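Local coordinates for first ORF in transposon ISC1904 (Sulfolobus solfataricus, PDB 3ILX), which probably binds DNA and carries out strand exchange for transposition as an IS607-like serine recombinase, represented here by its resolvase-type catalytic domain, at the interface of chains A and B. Sequence-based numbering; all coordinates share one arbitrary frame. Chains: chain A/B, First ORF in transposon ISC1904.

The interface of chains A and B. Residues chain A 112, 115-116, 119, 134, 137; chain B 112, 115-116, 137, 141.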
# COMPACT_ATOMS: atom_id res chain seq x y z
N LEU A 112 -10.84 -6.97 -3.16
CA LEU A 112 -11.68 -6.66 -2.01
C LEU A 112 -11.89 -7.88 -1.08
O LEU A 112 -11.79 -7.75 0.14
CB LEU A 112 -13.01 -6.03 -2.42
CG LEU A 112 -13.81 -5.37 -1.29
CD1 LEU A 112 -12.96 -4.44 -0.40
CD2 LEU A 112 -14.94 -4.59 -1.94
N ILE A 115 -8.83 -8.32 0.95
CA ILE A 115 -8.77 -7.25 1.94
C ILE A 115 -9.78 -7.54 3.10
O ILE A 115 -9.43 -7.42 4.28
CB ILE A 115 -9.08 -5.86 1.28
CG1 ILE A 115 -7.93 -5.41 0.35
CG2 ILE A 115 -9.34 -4.77 2.34
CD1 ILE A 115 -8.40 -4.34 -0.69
N LEU A 116 -11.00 -7.94 2.73
CA LEU A 116 -12.07 -8.26 3.71
C LEU A 116 -11.68 -9.40 4.63
O LEU A 116 -11.87 -9.30 5.84
CB LEU A 116 -13.40 -8.58 3.01
CG LEU A 116 -14.05 -7.34 2.38
CD1 LEU A 116 -15.19 -7.76 1.48
CD2 LEU A 116 -14.52 -6.35 3.42
N PHE A 119 -9.09 -8.01 7.18
CA PHE A 119 -9.75 -7.26 8.26
C PHE A 119 -10.57 -8.16 9.21
O PHE A 119 -10.51 -8.00 10.44
CB PHE A 119 -10.63 -6.16 7.65
CG PHE A 119 -9.88 -4.88 7.36
CD1 PHE A 119 -9.88 -3.85 8.30
CD2 PHE A 119 -9.12 -4.76 6.21
CE1 PHE A 119 -9.17 -2.66 8.05
CE2 PHE A 119 -8.43 -3.57 5.93
CZ PHE A 119 -8.44 -2.51 6.87
N VAL A 134 -18.36 -7.91 8.46
CA VAL A 134 -17.26 -8.04 7.51
C VAL A 134 -17.29 -9.42 6.80
O VAL A 134 -17.15 -9.48 5.58
CB VAL A 134 -15.87 -7.72 8.17
CG1 VAL A 134 -14.76 -7.90 7.16
CG2 VAL A 134 -15.86 -6.28 8.68
N CYS A 137 -20.12 -9.38 4.35
CA CYS A 137 -19.71 -8.64 3.13
C CYS A 137 -18.87 -9.50 2.20
O CYS A 137 -19.11 -9.53 1.00
CB CYS A 137 -18.94 -7.37 3.47
SG CYS A 137 -19.87 -6.12 4.35
N LEU B 112 -11.28 0.29 6.90
CA LEU B 112 -12.12 -0.57 6.05
C LEU B 112 -13.15 0.25 5.25
O LEU B 112 -13.28 0.08 4.02
CB LEU B 112 -12.79 -1.70 6.86
CG LEU B 112 -13.48 -2.77 6.01
CD1 LEU B 112 -12.61 -3.22 4.82
CD2 LEU B 112 -13.88 -3.98 6.85
N ILE B 115 -11.65 2.13 2.49
CA ILE B 115 -11.34 1.23 1.38
C ILE B 115 -12.61 0.88 0.57
O ILE B 115 -12.62 0.92 -0.67
CB ILE B 115 -10.60 -0.05 1.88
CG1 ILE B 115 -9.17 0.28 2.33
CG2 ILE B 115 -10.59 -1.15 0.81
CD1 ILE B 115 -8.60 -0.82 3.23
N LEU B 116 -13.70 0.55 1.30
CA LEU B 116 -14.97 0.17 0.68
C LEU B 116 -15.54 1.28 -0.16
O LEU B 116 -16.02 1.01 -1.26
CB LEU B 116 -15.99 -0.27 1.73
CG LEU B 116 -15.64 -1.62 2.34
CD1 LEU B 116 -16.45 -1.75 3.60
CD2 LEU B 116 -15.97 -2.73 1.40
N CYS B 137 -22.28 -2.54 2.35
CA CYS B 137 -21.25 -2.91 3.27
C CYS B 137 -20.65 -1.70 4.01
O CYS B 137 -20.47 -1.74 5.23
CB CYS B 137 -20.16 -3.61 2.50
SG CYS B 137 -18.95 -4.16 3.59
N LEU B 141 -21.04 -0.82 8.19
CA LEU B 141 -19.87 -0.53 9.02
C LEU B 141 -19.94 0.78 9.80
O LEU B 141 -19.14 0.98 10.70
CB LEU B 141 -18.59 -0.49 8.18
CG LEU B 141 -17.92 -1.79 7.79
CD1 LEU B 141 -16.48 -1.40 7.44
CD2 LEU B 141 -17.92 -2.82 8.93
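B:Leu112 lies against A:Phe119 and A:Val134 in the two-fold interface of the deposited pair, perhaps the biological dimer of this resolvase-type domain, where helices 105-125 and 131-142 of chain A meet 105-126 and 131-140 of chain B. The patch is apolar, with no nitrogen or oxygen within bonding reach across it. B:Leu112 covers one face of the A:Phe119 ring, its CB 3.8 Å above the plane and displaced toward the rim, the side chains running past each other in opposite directions. With CG anti to the backbone N (chi1 -170°), it reaches across to chain A and forks: CD1 packs on A:Leu116 CD2 at 3.9 Å, while CD2 meets A:Val134 CG2 tip to tip at 3.5 Å. The far end of the ring faces B:Ile115, with CE2 3.9 Å from its CD1; the carbonyl O of A:Ile115 lies in plane at the ring edge. An alanine in place of A:Phe119 would probably leave a gap beside B:Leu112 and B:Ile115, freeing their side chains to shift. Near the two-fold axis A:Ile115 CG2 lies 4.1 Å from B:Ile115 CG2. A:Leu112 and B:Leu116 cross at nearly a right angle, CD1 to CD2 at 3.9 Å, the two-fold twin of the A:Leu116 and B:Leu112 pair. An interchain disulfide also joins the 131-142 and 131-140 helices in this crystal; the structure alone does not show whether it forms in the cell. The sulfur is anti to the carbonyl carbon in A:Cys137 (chi1 -65°) but anti to the backbone N in B:Cys137 (chi1 -176°), a local break in symmetry. The A:Cys137 SG to B:Cys137 SG bond is modelled at 2.3 Å, longer than a usual disulfide.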